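Local coordinates for acetyltransferase (Sinorhizobium meliloti, PDB 4JXR), which probably transfers an acetyl group from acetyl-CoA to a small acceptor, possibly phosphinothricin, as a member of the GNAT superfamily, at residues A[16-21]-A[40-45]; A[54-59]-A[67-72]. One frame throughout, in Å; residues are numbered along the deposited sequence. Where two conformers were deposited one is given.

How the contacts relate
Along the chain the two contacts come in series: contact 1 joins helix 14-27 to helix 39-51, and contact 2 pairs strand 56-60, which follows directly, with strand 66-74. Their centres lie about 12 Å apart. Helix and sheet meet where Tyr-69 OH packs 3.2 Å from Tyr-21 CD1 and Tyr-56 OH 3.4 Å from Ile-17 CG2, so Tyr-56 and Tyr-69 of the hairpin pack against the helix pair, Tyr-69 touching both Tyr-21 and Met-42. The other face of the hairpin bears on helix 100-115. Both contacts belong to the N-terminal part of the GNAT fold, beside strand 84-91, whose Ile-89 and Leu-91 bind acetyl-CoA.

Contact 1 of 2, residues A[16-21]-A[40-45]; sequences SITEIY and AEMALR
Ile-17, Thr-18 and Tyr-21 of helix 14-27 pack against one residue of helix 39-51, the selenomethionine Met-42. The two short axes approach to 9.6 Å and run at 107° to each other. Ile-17 comes first: its CG2 branch, anti to the backbone N, lies 3.9 Å from the terminal methyl CE of Met-42. One residue on, Thr-18 runs past Met-42 in the opposite direction, and its OG1 rests 3.4 Å from Met-42 CB, near Met-42 CG as well. This is packing of an oxygen against aliphatic carbon; the polar partner of Thr-18 OG1 is the carbonyl of Leu-14, one turn back in its own helix. A turn further, Tyr-21 crosses Met-42 at about a right angle. Met-42 is bent at both chi2 (-60°) and chi3 (-75°), and the bend at chi3 brings CE back to within 3.8 Å of Tyr-21 CB and also near Tyr-21 CG. The selenium sits 3.7 Å from Tyr-21 CD2 in an oblique Met-aromatic contact, 4.6 Å from the ring centroid. Farther out on the ring, Tyr-21 CE2 meets Arg-45 NH1 at 4.1 Å, with the guanidinium turned steeply from the ring plane. Arg-45 NE gives a 2.8 Å bond to Glu-41 OE2, a salt bridge within helix 39-51 that lies in the guanidinium plane and uses the anti lone pair of the carboxylate. Glu-33, from the loop between the helices, binds Arg-45 NH2 and Tyr-21 OH, and Thr-31 also bonds that hydroxyl. The seam thus combines an apolar centre with a polar border, where two carboxylates probably offset the charge of Arg-45 and help to fix the guanidinium beside the tyrosine, while no hydrogen bond passes directly between the two helical segments.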
ATOM      1  N   SER A  16     -14.532 -22.660   1.642  1.00 10.91           N
ATOM      2  CA  SER A  16     -14.723 -22.305   0.251  1.00 11.39           C
ATOM      3  C   SER A  16     -13.928 -21.057  -0.152  1.00 10.55           C
ATOM      4  O   SER A  16     -13.316 -21.049  -1.229  1.00 10.88           O
ATOM      5  CB  SER A  16     -16.191 -22.048  -0.027  1.00 12.91           C
ATOM      6  OG  SER A  16     -17.012 -23.226   0.153  1.00 17.19           O
ATOM      7  N   ILE A  17     -13.920 -20.043   0.700  1.00  9.63           N
ATOM      8  CA  ILE A  17     -13.135 -18.849   0.441  1.00  9.50           C
ATOM      9  C   ILE A  17     -11.658 -19.194   0.269  1.00  9.28           C
ATOM     10  O   ILE A  17     -10.976 -18.724  -0.652  1.00  9.82           O
ATOM     11  CB  ILE A  17     -13.349 -17.844   1.564  1.00  9.43           C
ATOM     12  CG1 ILE A  17     -14.737 -17.199   1.476  1.00 10.21           C
ATOM     13  CG2 ILE A  17     -12.256 -16.781   1.593  1.00 10.23           C
ATOM     14  CD1 ILE A  17     -15.189 -16.519   2.725  1.00 10.48           C
ATOM     15  N   THR A  18     -11.153 -20.068   1.150  1.00  9.22           N
ATOM     16  CA  THR A  18      -9.764 -20.465   1.118  1.00  9.23           C
ATOM     17  C   THR A  18      -9.428 -21.161  -0.189  1.00  9.57           C
ATOM     18  O   THR A  18      -8.385 -20.949  -0.765  1.00 10.31           O
ATOM     19  CB  THR A  18      -9.430 -21.302   2.360  1.00 10.13           C
ATOM     20  OG1 THR A  18      -9.646 -20.535   3.545  1.00 10.42           O
ATOM     21  CG2 THR A  18      -7.988 -21.762   2.349  1.00 11.28           C
ATOM     22  N   GLU A  19     -10.336 -22.050  -0.586  1.00 10.17           N
ATOM     23  CA  GLU A  19     -10.114 -22.763  -1.864  0.70 11.59           C
ATOM     24  C   GLU A  19     -10.106 -21.869  -3.203  1.00 10.73           C
ATOM     25  O   GLU A  19      -9.279 -21.949  -4.136  1.00 11.93           O
ATOM     26  CB  GLU A  19     -11.095 -23.914  -2.073  0.70 12.97           C
ATOM     27  CG  GLU A  19     -10.792 -24.675  -3.385  0.70 17.39           C
ATOM     28  CD  GLU A  19      -9.297 -25.033  -3.571  0.70 27.56           C
ATOM     29  OE1 GLU A  19      -8.669 -24.733  -4.655  0.70 34.07           O
ATOM     30  OE2 GLU A  19      -8.751 -25.630  -2.619  0.70 31.46           O
ATOM     31  N   ILE A  20     -11.041 -20.892  -3.145  1.00 10.35           N
ATOM     32  CA  ILE A  20     -11.106 -19.913  -4.204  1.00 10.26           C
ATOM     33  C   ILE A  20      -9.820 -19.117  -4.250  1.00 10.05           C
ATOM     34  O   ILE A  20      -9.227 -18.905  -5.311  1.00 11.16           O
ATOM     35  CB  ILE A  20     -12.341 -19.014  -4.077  1.00  9.87           C
ATOM     36  CG1 ILE A  20     -13.609 -19.822  -4.297  1.00 11.06           C
ATOM     37  CG2 ILE A  20     -12.298 -17.847  -5.019  1.00 11.34           C
ATOM     38  CD1 ILE A  20     -14.876 -19.141  -3.828  1.00 13.19           C
ATOM     39  N   TYR A  21      -9.397 -18.626  -3.094  1.00  9.59           N
ATOM     40  CA  TYR A  21      -8.181 -17.838  -3.050  1.00  9.34           C
ATOM     41  C   TYR A  21      -6.964 -18.686  -3.441  1.00 10.36           C
ATOM     42  O   TYR A  21      -6.088 -18.205  -4.149  1.00 11.13           O
ATOM     43  CB  TYR A  21      -7.985 -17.210  -1.669  1.00  9.22           C
ATOM     44  CG  TYR A  21      -6.874 -16.174  -1.632  1.00  8.90           C
ATOM     45  CD1 TYR A  21      -6.932 -15.037  -2.425  1.00  9.49           C
ATOM     46  CD2 TYR A  21      -5.773 -16.337  -0.810  1.00  9.59           C
ATOM     47  CE1 TYR A  21      -5.918 -14.099  -2.402  1.00 10.03           C
ATOM     48  CE2 TYR A  21      -4.755 -15.398  -0.776  1.00  9.89           C
ATOM     49  CZ  TYR A  21      -4.837 -14.278  -1.576  1.00  9.55           C
ATOM     50  OH  TYR A  21      -3.841 -13.331  -1.563  1.00 11.41           O
ATOM     51  N   ALA A  40      -6.817 -21.456   8.330  1.00 11.12           N
ATOM     52  CA  ALA A  40      -6.613 -20.776   9.595  1.00 10.34           C
ATOM     53  C   ALA A  40      -6.164 -19.308   9.341  1.00  9.84           C
ATOM     54  O   ALA A  40      -6.623 -18.405  10.024  1.00 10.28           O
ATOM     55  CB  ALA A  40      -5.577 -21.477  10.432  1.00 11.13           C
ATOM     56  N   GLU A  41      -5.245 -19.135   8.394  1.00  9.60           N
ATOM     57  CA  GLU A  41      -4.773 -17.790   8.077  1.00 10.07           C
ATOM     58  C   GLU A  41      -5.875 -16.962   7.454  1.00  9.50           C
ATOM     59  O   GLU A  41      -6.055 -15.789   7.807  1.00  9.88           O
ATOM     60  CB  GLU A  41      -3.550 -17.834   7.212  1.00 11.00           C
ATOM     61  CG  GLU A  41      -3.070 -16.474   6.719  1.00 12.49           C
ATOM     62  CD  GLU A  41      -2.682 -15.490   7.772  1.00 13.28           C
ATOM     63  OE1 GLU A  41      -2.276 -15.911   8.876  1.00 15.94           O
ATOM     64  OE2 GLU A  41      -2.753 -14.267   7.492  1.00 14.32           O
HETATM   65  N   MSE A  42      -6.622 -17.520   6.515  1.00  9.37           N
HETATM   66  CA  MSE A  42      -7.726 -16.804   5.901  1.00  9.10           C
HETATM   67  C   MSE A  42      -8.756 -16.398   6.948  1.00  8.69           C
HETATM   68  O   MSE A  42      -9.384 -15.333   6.850  1.00  9.30           O
HETATM   69  CB  MSE A  42      -8.358 -17.609   4.805  1.00  9.65           C
HETATM   70  CG  MSE A  42      -7.421 -17.828   3.583  1.00 11.15           C
HETATM   71 SE   MSE A  42      -6.853 -16.238   2.730  1.00 14.08          SE
HETATM   72  CE  MSE A  42      -8.493 -15.778   1.775  1.00 13.40           C
ATOM     73  N   ALA A  43      -8.996 -17.284   7.940  1.00  9.04           N
ATOM     74  CA  ALA A  43      -9.926 -17.009   8.997  1.00  9.46           C
ATOM     75  C   ALA A  43      -9.484 -15.843   9.873  1.00  9.22           C
ATOM     76  O   ALA A  43     -10.317 -15.036  10.259  1.00  9.57           O
ATOM     77  CB  ALA A  43     -10.134 -18.262   9.856  1.00  9.51           C
ATOM     78  N   LEU A  44      -8.204 -15.752  10.176  1.00  9.08           N
ATOM     79  CA  LEU A  44      -7.686 -14.619  10.913  1.00  9.28           C
ATOM     80  C   LEU A  44      -7.863 -13.328  10.109  1.00  8.98           C
ATOM     81  O   LEU A  44      -8.290 -12.308  10.632  1.00  9.89           O
ATOM     82  CB  LEU A  44      -6.233 -14.818  11.287  1.00  9.87           C
ATOM     83  CG  LEU A  44      -5.537 -13.654  11.963  1.00 11.65           C
ATOM     84  CD1 LEU A  44      -6.273 -13.244  13.207  1.00 12.14           C
ATOM     85  CD2 LEU A  44      -4.112 -13.981  12.308  1.00 14.18           C
ATOM     86  N   ARG A  45      -7.563 -13.388   8.814  1.00  8.78           N
ATOM     87  CA  ARG A  45      -7.771 -12.215   7.960  1.00  8.48           C
ATOM     88  C   ARG A  45      -9.235 -11.784   7.960  1.00  8.77           C
ATOM     89  O   ARG A  45      -9.533 -10.598   8.071  1.00  9.64           O
ATOM     90  CB  ARG A  45      -7.273 -12.489   6.544  1.00  8.47           C
ATOM     91  CG  ARG A  45      -5.774 -12.732   6.470  1.00  8.79           C
ATOM     92  CD  ARG A  45      -5.312 -13.062   5.062  1.00  9.89           C
ATOM     93  NE  ARG A  45      -3.917 -13.468   5.026  1.00 10.28           N
ATOM     94  CZ  ARG A  45      -3.231 -13.700   3.907  1.00 11.08           C
ATOM     95  NH1 ARG A  45      -3.808 -13.555   2.727  1.00 11.71           N
ATOM     96  NH2 ARG A  45      -1.964 -14.081   3.972  1.00 13.21           N
TER

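Contact 2 of 2, residues A[54-59]-A[67-72]; sequences YPYVVA and IGYAYA
Tyr-56 CG stands anti to its backbone N (chi1 -162°), whereas in Tyr-69 and Tyr-71 it lies between the backbone N and the carbonyl carbon (chi1 72° and 60°); the three residues share one face of the hairpin, and these torsions set how each CG leaves its strand, putting the Tyr-56 ring against Tyr-71 CB. The Tyr-56 and Tyr-71 side chains run alongside each other in the same direction. Tyr-71 CB sits over the Tyr-56 ring in a CH-pi contact, 4.0 Å from its centroid, and Tyr-71 CD2 comes over the same ring toward its rim. The Tyr-56 and Tyr-69 planes are close to parallel but displaced, and contact is made mostly at the margins, Tyr-56 CE1 to Tyr-69 CD2 at 3.8 Å. Ile-17 of helix 14-27 packs on the side chains of both, and Phe-46 meets Tyr-56 edge-to-face.

The cluster is carried by an antiparallel beta hairpin of the central GNAT sheet, strand 56-60 against strand 66-74. Val-57 and Ala-70 form a hydrogen-bonded pair, with Val-57 N to Ala-70 O 2.8 Å and almost straight. Tyr-56 with Tyr-71 and Val-58 with Tyr-69 are non-hydrogen-bonded pairs. At one end Ala-59 faces both Ile-67 and Gly-68, a classic beta bulge: Ala-59 O takes a 2.8 Å bond from Ile-67 N and a weak one from Gly-68 N. At the other end Ala-72 N reaches Pro-55 O at 3.2 Å, while Tyr-54 CB lies 3.1 Å from Ala-72 O, a buried carbonyl oxygen without a hydrogen-bond partner in the model. On the face opposite the tyrosines, Val-57 CG2 meets Ala-70 CB at 4.2 Å, and Leu-104 of helix 100-115 packs on Val-57.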
ATOM      1  N   TYR A  54     -15.615  -3.535   8.154  1.00  8.77           N
ATOM      2  CA  TYR A  54     -15.689  -3.581   6.708  1.00  8.43           C
ATOM      3  C   TYR A  54     -16.585  -4.718   6.234  1.00  7.96           C
ATOM      4  O   TYR A  54     -16.641  -5.766   6.876  1.00  9.38           O
ATOM      5  CB  TYR A  54     -14.276  -3.812   6.154  1.00  8.73           C
ATOM      6  CG  TYR A  54     -13.288  -2.723   6.401  1.00  8.36           C
ATOM      7  CD1 TYR A  54     -13.458  -1.428   5.923  1.00  8.30           C
ATOM      8  CD2 TYR A  54     -12.102  -2.966   7.071  1.00  9.01           C
ATOM      9  CE1 TYR A  54     -12.513  -0.450   6.099  1.00  8.04           C
ATOM     10  CE2 TYR A  54     -11.138  -1.990   7.248  1.00  9.17           C
ATOM     11  CZ  TYR A  54     -11.335  -0.719   6.751  1.00  8.10           C
ATOM     12  OH  TYR A  54     -10.365   0.209   6.922  1.00  8.81           O
ATOM     13  N   PRO A  55     -17.207  -4.574   5.079  1.00  7.74           N
ATOM     14  CA  PRO A  55     -18.076  -5.610   4.526  1.00  8.19           C
ATOM     15  C   PRO A  55     -17.251  -6.725   3.893  1.00  7.83           C
ATOM     16  O   PRO A  55     -16.255  -6.485   3.203  1.00  8.34           O
ATOM     17  CB  PRO A  55     -18.898  -4.871   3.480  1.00  9.01           C
ATOM     18  CG  PRO A  55     -17.964  -3.747   3.025  1.00  8.74           C
ATOM     19  CD  PRO A  55     -17.268  -3.346   4.285  1.00  8.49           C
ATOM     20  N   TYR A  56     -17.736  -7.944   4.063  1.00  7.90           N
ATOM     21  CA  TYR A  56     -17.099  -9.155   3.525  1.00  8.33           C
ATOM     22  C   TYR A  56     -18.246 -10.047   3.069  1.00  8.14           C
ATOM     23  O   TYR A  56     -19.093 -10.444   3.907  1.00  9.18           O
ATOM     24  CB  TYR A  56     -16.232  -9.795   4.615  1.00  8.89           C
ATOM     25  CG  TYR A  56     -15.189 -10.791   4.158  1.00  8.32           C
ATOM     26  CD1 TYR A  56     -15.477 -11.806   3.241  1.00  8.38           C
ATOM     27  CD2 TYR A  56     -13.904 -10.756   4.647  1.00  8.68           C
ATOM     28  CE1 TYR A  56     -14.506 -12.734   2.875  1.00  8.72           C
ATOM     29  CE2 TYR A  56     -12.942 -11.667   4.305  1.00  9.15           C
ATOM     30  CZ  TYR A  56     -13.271 -12.692   3.421  1.00  8.66           C
ATOM     31  OH  TYR A  56     -12.348 -13.665   3.041  1.00 10.72           O
ATOM     32  N   VAL A  57     -18.348 -10.298   1.774  1.00  7.80           N
ATOM     33  CA  VAL A  57     -19.500 -10.908   1.165  0.80  8.85           C
ATOM     34  C   VAL A  57     -19.134 -12.085   0.273  1.00  8.10           C
ATOM     35  O   VAL A  57     -17.988 -12.212  -0.179  1.00  8.96           O
ATOM     36  CB  VAL A  57     -20.336  -9.844   0.388  0.80  9.99           C
ATOM     37  CG1 VAL A  57     -20.729  -8.651   1.289  0.80 11.36           C
ATOM     38  CG2 VAL A  57     -19.606  -9.331  -0.798  0.80  9.72           C
ATOM     39  N   VAL A  58     -20.099 -12.955   0.080  1.00  8.73           N
ATOM     40  CA  VAL A  58     -19.958 -14.082  -0.820  1.00  8.78           C
ATOM     41  C   VAL A  58     -21.057 -14.048  -1.880  1.00  9.17           C
ATOM     42  O   VAL A  58     -22.145 -13.511  -1.665  1.00  9.86           O
ATOM     43  CB  VAL A  58     -19.990 -15.434  -0.084  1.00  9.48           C
ATOM     44  CG1 VAL A  58     -18.762 -15.593   0.805  1.00 10.07           C
ATOM     45  CG2 VAL A  58     -21.267 -15.610   0.742  1.00 10.51           C
ATOM     46  N   ALA A  59     -20.726 -14.663  -3.005  1.00  9.00           N
ATOM     47  CA  ALA A  59     -21.678 -14.972  -4.081  1.00 10.11           C
ATOM     48  C   ALA A  59     -21.929 -16.481  -4.074  1.00 10.19           C
ATOM     49  O   ALA A  59     -21.000 -17.266  -3.893  1.00 10.75           O
ATOM     50  CB  ALA A  59     -21.133 -14.569  -5.443  1.00 10.75           C
ATOM     51  N   ILE A  67     -19.272 -19.425  -4.527  1.00 10.77           N
ATOM     52  CA  ILE A  67     -18.526 -19.465  -5.784  1.00 11.45           C
ATOM     53  C   ILE A  67     -17.675 -18.226  -6.033  1.00 10.34           C
ATOM     54  O   ILE A  67     -16.966 -18.157  -7.007  1.00 11.05           O
ATOM     55  CB  ILE A  67     -19.462 -19.760  -6.980  1.00 12.44           C
ATOM     56  CG1 ILE A  67     -20.553 -18.711  -7.091  1.00 14.49           C
ATOM     57  CG2 ILE A  67     -20.048 -21.180  -6.824  1.00 15.12           C
ATOM     58  CD1 ILE A  67     -21.388 -18.804  -8.325  1.00 15.10           C
ATOM     59  N   GLY A  68     -17.748 -17.243  -5.136  1.00  9.60           N
ATOM     60  CA  GLY A  68     -16.911 -16.070  -5.201  1.00  9.22           C
ATOM     61  C   GLY A  68     -17.042 -15.318  -3.908  1.00  8.65           C
ATOM     62  O   GLY A  68     -17.951 -15.563  -3.133  1.00  9.47           O
ATOM     63  N   TYR A  69     -16.123 -14.351  -3.690  1.00  8.60           N
ATOM     64  CA  TYR A  69     -16.213 -13.528  -2.481  1.00  8.19           C
ATOM     65  C   TYR A  69     -15.567 -12.190  -2.769  1.00  7.70           C
ATOM     66  O   TYR A  69     -14.821 -12.026  -3.739  1.00  8.50           O
ATOM     67  CB  TYR A  69     -15.596 -14.219  -1.265  1.00  8.92           C
ATOM     68  CG  TYR A  69     -14.088 -14.317  -1.279  1.00  8.33           C
ATOM     69  CD1 TYR A  69     -13.431 -15.391  -1.902  1.00  8.51           C
ATOM     70  CD2 TYR A  69     -13.303 -13.383  -0.681  1.00  8.66           C
ATOM     71  CE1 TYR A  69     -12.084 -15.476  -1.917  1.00  8.89           C
ATOM     72  CE2 TYR A  69     -11.954 -13.460  -0.702  1.00  9.30           C
ATOM     73  CZ  TYR A  69     -11.311 -14.515  -1.301  1.00  9.16           C
ATOM     74  OH  TYR A  69      -9.949 -14.644  -1.349  1.00 10.54           O
ATOM     75  N   ALA A  70     -15.858 -11.240  -1.900  1.00  7.93           N
ATOM     76  CA  ALA A  70     -15.286  -9.907  -2.032  1.00  7.90           C
ATOM     77  C   ALA A  70     -15.301  -9.230  -0.680  1.00  8.01           C
ATOM     78  O   ALA A  70     -16.177  -9.495   0.146  1.00  8.91           O
ATOM     79  CB  ALA A  70     -16.073  -9.076  -3.020  1.00  8.85           C
ATOM     80  N   TYR A  71     -14.374  -8.314  -0.495  1.00  7.73           N
ATOM     81  CA  TYR A  71     -14.386  -7.505   0.708  1.00  7.85           C
ATOM     82  C   TYR A  71     -13.779  -6.162   0.436  1.00  7.65           C
ATOM     83  O   TYR A  71     -13.033  -5.982  -0.534  1.00  7.97           O
ATOM     84  CB  TYR A  71     -13.676  -8.205   1.896  1.00  8.77           C
ATOM     85  CG  TYR A  71     -12.236  -8.533   1.655  1.00  8.55           C
ATOM     86  CD1 TYR A  71     -11.221  -7.606   1.851  1.00  9.50           C
ATOM     87  CD2 TYR A  71     -11.846  -9.813   1.319  1.00 12.12           C
ATOM     88  CE1 TYR A  71      -9.903  -7.931   1.615  1.00 11.86           C
ATOM     89  CE2 TYR A  71     -10.519 -10.123   1.111  1.00 15.26           C
ATOM     90  CZ  TYR A  71      -9.559  -9.181   1.265  1.00 14.54           C
ATOM     91  OH  TYR A  71      -8.242  -9.521   1.085  1.00 23.06           O
ATOM     92  N   ALA A  72     -14.089  -5.206   1.299  1.00  7.71           N
ATOM     93  CA  ALA A  72     -13.364  -3.970   1.389  1.00  7.98           C
ATOM     94  C   ALA A  72     -12.474  -4.004   2.599  1.00  8.13           C
ATOM     95  O   ALA A  72     -12.794  -4.658   3.603  1.00  9.44           O
ATOM     96  CB  ALA A  72     -14.318  -2.778   1.482  1.00 10.08           C
TER